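Local coordinates for ATP/GTP-binding site-containing protein A (Brucella abortus, PDB 6NTR) that functions in the periplasm to maintain the integrity of the cell envelope, at residues Trp188-Ala193 / Phe211-Asn216; Leu118-Thr123 / Thr147-Ser152. All coordinates share one frame; numbering follows the deposited sequence.

Contact 1 of 2, residues Trp188-Ala193 / Phe211-Asn216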
# COMPACT_ATOMS: atom_id res chain seq x y z
N TRP A 188 14.89 -4.61 5.20
CA TRP A 188 14.74 -5.85 4.48
C TRP A 188 14.22 -5.51 3.11
O TRP A 188 13.29 -4.74 3.00
CB TRP A 188 13.68 -6.73 5.13
CG TRP A 188 14.05 -7.35 6.39
CD1 TRP A 188 14.94 -8.36 6.58
CD2 TRP A 188 13.51 -7.05 7.67
NE1 TRP A 188 15.00 -8.69 7.89
CE2 TRP A 188 14.13 -7.90 8.59
CE3 TRP A 188 12.56 -6.15 8.13
CZ2 TRP A 188 13.84 -7.87 9.94
CZ3 TRP A 188 12.27 -6.12 9.46
CH2 TRP A 188 12.91 -6.97 10.35
N PRO A 189 14.84 -6.04 2.06
CA PRO A 189 14.23 -5.76 0.77
C PRO A 189 12.98 -6.60 0.73
O PRO A 189 13.04 -7.74 1.12
CB PRO A 189 15.27 -6.27 -0.22
CG PRO A 189 16.55 -6.28 0.53
CD PRO A 189 16.17 -6.65 1.93
N VAL A 190 11.87 -6.05 0.27
CA VAL A 190 10.63 -6.81 0.24
C VAL A 190 9.96 -6.60 -1.10
O VAL A 190 9.87 -5.47 -1.59
CB VAL A 190 9.68 -6.42 1.39
CG1 VAL A 190 8.59 -7.44 1.49
CG2 VAL A 190 10.43 -6.33 2.68
N THR A 191 9.53 -7.71 -1.70
CA THR A 191 8.72 -7.72 -2.91
C THR A 191 7.40 -8.38 -2.56
O THR A 191 7.39 -9.50 -2.05
CB THR A 191 9.44 -8.46 -4.05
OG1 THR A 191 10.65 -7.77 -4.39
CG2 THR A 191 8.57 -8.53 -5.28
N ILE A 192 6.30 -7.69 -2.81
CA ILE A 192 4.97 -8.27 -2.64
C ILE A 192 4.31 -8.32 -4.01
O ILE A 192 4.18 -7.28 -4.67
CB ILE A 192 4.14 -7.47 -1.63
CG1 ILE A 192 4.90 -7.37 -0.31
CG2 ILE A 192 2.81 -8.12 -1.43
CD1 ILE A 192 4.09 -6.84 0.84
N ALA A 193 3.94 -9.52 -4.45
CA ALA A 193 3.21 -9.70 -5.69
C ALA A 193 1.77 -10.05 -5.37
O ALA A 193 1.51 -10.91 -4.52
CB ALA A 193 3.83 -10.80 -6.55
N PHE A 211 9.95 -2.95 -2.15
CA PHE A 211 10.29 -1.91 -1.22
C PHE A 211 11.31 -2.34 -0.19
O PHE A 211 11.50 -3.51 0.02
CB PHE A 211 9.01 -1.37 -0.52
CG PHE A 211 8.27 -2.40 0.28
CD1 PHE A 211 7.33 -3.19 -0.31
CD2 PHE A 211 8.50 -2.55 1.61
CE1 PHE A 211 6.65 -4.13 0.42
CE2 PHE A 211 7.83 -3.49 2.34
CZ PHE A 211 6.90 -4.27 1.74
N LYS A 212 11.94 -1.38 0.46
CA LYS A 212 12.89 -1.63 1.52
C LYS A 212 12.12 -1.34 2.80
O LYS A 212 11.61 -0.26 2.98
CB LYS A 212 14.07 -0.69 1.40
CG LYS A 212 15.05 -1.06 0.30
CD LYS A 212 16.12 -0.00 0.14
CE LYS A 212 17.29 -0.49 -0.70
NZ LYS A 212 16.90 -1.53 -1.69
N LEU A 213 12.05 -2.31 3.70
CA LEU A 213 11.27 -2.16 4.92
C LEU A 213 12.02 -2.20 6.24
O LEU A 213 12.89 -3.02 6.43
CB LEU A 213 10.20 -3.25 4.91
CG LEU A 213 9.51 -3.70 6.18
CD1 LEU A 213 8.30 -2.83 6.45
CD2 LEU A 213 9.06 -5.13 6.02
N TYR A 214 11.67 -1.28 7.13
CA TYR A 214 12.26 -1.17 8.47
C TYR A 214 11.47 -2.02 9.45
O TYR A 214 10.29 -2.31 9.25
CB TYR A 214 12.28 0.28 8.95
CG TYR A 214 13.25 1.13 8.21
CD1 TYR A 214 12.96 1.60 6.95
CD2 TYR A 214 14.48 1.45 8.77
CE1 TYR A 214 13.86 2.37 6.25
CE2 TYR A 214 15.39 2.22 8.08
CZ TYR A 214 15.07 2.67 6.82
OH TYR A 214 15.97 3.44 6.12
N ARG A 215 12.13 -2.40 10.54
CA ARG A 215 11.45 -3.14 11.60
C ARG A 215 10.26 -2.38 12.19
O ARG A 215 9.34 -3.00 12.72
CB ARG A 215 12.45 -3.49 12.70
CG ARG A 215 12.26 -4.84 13.30
CD ARG A 215 13.58 -5.35 13.83
NE ARG A 215 14.11 -4.57 14.94
CZ ARG A 215 14.34 -5.06 16.16
NH1 ARG A 215 14.11 -6.34 16.42
NH2 ARG A 215 14.84 -4.29 17.11
N ASN A 216 10.26 -1.04 12.11
CA ASN A 216 9.22 -0.22 12.71
C ASN A 216 8.12 0.16 11.73
O ASN A 216 7.36 1.10 12.00
CB ASN A 216 9.82 1.05 13.32
CG ASN A 216 10.56 1.89 12.30
OD1 ASN A 216 10.42 1.70 11.10
ND2 ASN A 216 11.34 2.86 12.78

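Contact 2 of 2, residues Leu118-Thr123 / Thr147-Ser152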
# COMPACT_ATOMS: atom_id res chain seq x y z
N LEU A 118 -21.22 -8.09 1.54
CA LEU A 118 -20.51 -9.16 0.87
C LEU A 118 -19.86 -10.07 1.90
O LEU A 118 -19.02 -9.62 2.67
CB LEU A 118 -19.45 -8.60 -0.08
CG LEU A 118 -20.07 -8.09 -1.37
CD1 LEU A 118 -18.99 -7.55 -2.28
CD2 LEU A 118 -20.86 -9.22 -2.03
N ASP A 119 -20.28 -11.32 1.91
CA ASP A 119 -19.52 -12.35 2.60
C ASP A 119 -18.34 -12.76 1.73
O ASP A 119 -18.52 -13.24 0.60
CB ASP A 119 -20.40 -13.56 2.91
CG ASP A 119 -20.92 -13.54 4.31
OD1 ASP A 119 -20.31 -12.82 5.13
OD2 ASP A 119 -21.91 -14.24 4.61
N LEU A 120 -17.13 -12.58 2.24
CA LEU A 120 -15.92 -12.98 1.53
C LEU A 120 -15.13 -13.97 2.37
O LEU A 120 -15.46 -14.26 3.53
CB LEU A 120 -15.05 -11.77 1.19
CG LEU A 120 -15.52 -10.77 0.16
CD1 LEU A 120 -14.40 -9.80 -0.13
CD2 LEU A 120 -15.94 -11.51 -1.08
N LYS A 121 -14.06 -14.49 1.77
CA LYS A 121 -13.18 -15.45 2.41
C LYS A 121 -12.50 -14.80 3.59
O LYS A 121 -12.09 -13.67 3.51
CB LYS A 121 -12.14 -15.92 1.38
CG LYS A 121 -10.90 -16.60 1.96
CD LYS A 121 -9.76 -16.66 0.96
CE LYS A 121 -10.24 -17.05 -0.43
NZ LYS A 121 -9.40 -16.50 -1.52
N GLY A 122 -12.38 -15.52 4.69
CA GLY A 122 -11.75 -14.97 5.87
C GLY A 122 -10.33 -14.59 5.57
O GLY A 122 -9.62 -15.33 4.90
N THR A 123 -9.89 -13.45 6.08
CA THR A 123 -8.55 -12.96 5.81
C THR A 123 -7.98 -12.08 6.90
O THR A 123 -8.34 -12.22 8.05
CB THR A 123 -8.46 -12.26 4.44
OG1 THR A 123 -7.10 -11.97 4.13
CG2 THR A 123 -9.22 -10.99 4.45
N THR A 147 -3.16 -14.01 2.10
CA THR A 147 -4.22 -13.23 1.49
C THR A 147 -4.34 -11.93 2.22
O THR A 147 -3.76 -11.76 3.28
CB THR A 147 -5.57 -13.91 1.64
OG1 THR A 147 -5.83 -14.13 3.02
CG2 THR A 147 -5.57 -15.22 0.93
N LEU A 148 -5.06 -10.99 1.63
CA LEU A 148 -5.28 -9.70 2.26
C LEU A 148 -6.52 -9.01 1.74
O LEU A 148 -6.93 -9.25 0.62
CB LEU A 148 -4.08 -8.80 1.98
CG LEU A 148 -4.18 -7.34 2.38
CD1 LEU A 148 -3.98 -7.23 3.87
CD2 LEU A 148 -3.12 -6.55 1.67
N PHE A 149 -7.11 -8.15 2.55
CA PHE A 149 -8.24 -7.33 2.14
C PHE A 149 -7.73 -5.94 2.43
O PHE A 149 -7.45 -5.63 3.57
CB PHE A 149 -9.50 -7.59 2.96
CG PHE A 149 -10.65 -6.73 2.56
CD1 PHE A 149 -11.28 -6.91 1.35
CD2 PHE A 149 -11.07 -5.70 3.36
CE1 PHE A 149 -12.32 -6.11 0.96
CE2 PHE A 149 -12.11 -4.89 2.98
CZ PHE A 149 -12.74 -5.09 1.78
N ASP A 150 -7.59 -5.11 1.42
CA ASP A 150 -7.07 -3.77 1.65
C ASP A 150 -8.03 -2.62 1.30
O ASP A 150 -7.73 -1.47 1.52
CB ASP A 150 -5.73 -3.61 0.93
CG ASP A 150 -5.83 -3.83 -0.54
OD1 ASP A 150 -6.92 -4.13 -1.03
OD2 ASP A 150 -4.81 -3.69 -1.22
N ALA A 151 -9.18 -2.97 0.75
CA ALA A 151 -10.19 -1.98 0.40
C ALA A 151 -9.69 -1.02 -0.66
O ALA A 151 -10.09 0.14 -0.68
CB ALA A 151 -10.66 -1.20 1.62
N SER A 152 -8.82 -1.50 -1.53
CA SER A 152 -8.45 -0.72 -2.69
C SER A 152 -9.28 -1.16 -3.88
O SER A 152 -9.96 -2.19 -3.86
CB SER A 152 -6.96 -0.86 -2.96
OG SER A 152 -6.65 -2.20 -3.28

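Contact 1 of 2, residues Trp188-Ala193 / Phe211-Asn216
The Phe211 ring lies beneath the side chain of Val190, which covers one of its faces. The contact is a CH-pi interaction: Val190 CB stands 3.8 Å from the ring centroid, displaced toward the rim, and its nearest ring atom is Phe211 CZ at 3.5 Å. Phe211 reaches this place with CG between its own backbone N and carbonyl carbon, the crowded position (chi1 61°). Ile192 meets the same ring at the edge, where CG1 is 3.8 Å from Phe211 CE1. Val190 CG2 reaches Leu213 CD2 at 3.8 Å while still bordering the Phe211 ring. Further along, the Trp188 indole receives the aliphatic chain of Arg215 at its edge, with Arg215 CG 3.7 Å from Trp188 CH2. The backbones form an antiparallel hairpin. Val190 and Phe211 make two short bonds, Val190 N to Phe211 O and Phe211 N to Val190 O, both 2.6 Å and nearly along the C=O axes. Trp188 and Leu213 form the next hydrogen-bonded pair. Trp188, Val190, Phe211 and Leu213 share one face of the sheet, and Trp188, Ile192 and Leu213 touch helix 126-138 there. Strand 187-195 is paired on its other edge with strand 159-165.

Contact 2 of 2, residues Leu118-Thr123 / Thr147-Ser152
Within the beta-barrel-like fold, two segments meet where strand 116-121 runs out into a loop and strand 143-148 ends. They are not paired as neighbouring strands here, and side chains carry the contact. Thr123 has the largest share of buried surface, followed by Thr147 and Phe149. The two threonines meet hydroxyl to hydroxyl, with Thr123 OG1 2.7 Å from Thr147 OG1 in a hydrogen bond that either could donate. Their torsions differ. Thr123 OG1 is anti to its backbone N (chi1 -172°), whereas Thr147 OG1 sits between its backbone N and carbonyl carbon (chi1 57°). The side chains cross obliquely and touch through their oxygens.

The methyl of Thr123 serves a different neighbour. Thr123 CG2 packs 3.7 Å from Phe149 CB, and the two side chains cross at about a right angle. Thr123 thus turns its hydroxyl to Thr147 and its methyl to Phe149. Its OG1 has a further hydrogen bond to a residue just outside the segments. With CG anti to the backbone N (chi1 178°), the Phe149 ring extends toward Leu120, whose CD1 is a loose 4.4 Å from Phe149 CE1. The Phe149 side chain also touches Val108 and Phe79, so Phe149, just past the end of strand 143-148, packs against strands 105-112 and 78-87. Val158 touches both threonine side chains. Beyond Phe149 the chain makes an Asx turn, in which Ser152 N donates to Asp150 OD1 at 3.3 Å from above the carboxylate plane.

Contact 2 comes first along the chain and closes before contact 1 opens. Their centres are about 22 Å apart and their nearest atoms about 7 Å apart, so they do not touch. Helix 126-138 lies between the two segments of contact 2 in sequence, and side chains of both contacts reach it: Leu148 near its start, and Trp188, Ile192 and Leu213 further along. Strand 159-165 joins them as well, since it pairs with strand 143-148 on one side and strand 187-195 on the other. Contact 1 lies inside a hairpin. Contact 2 instead joins, within the barrel-like fold, the C-terminal ends of the strands that precede and follow helix 126-138 in sequence.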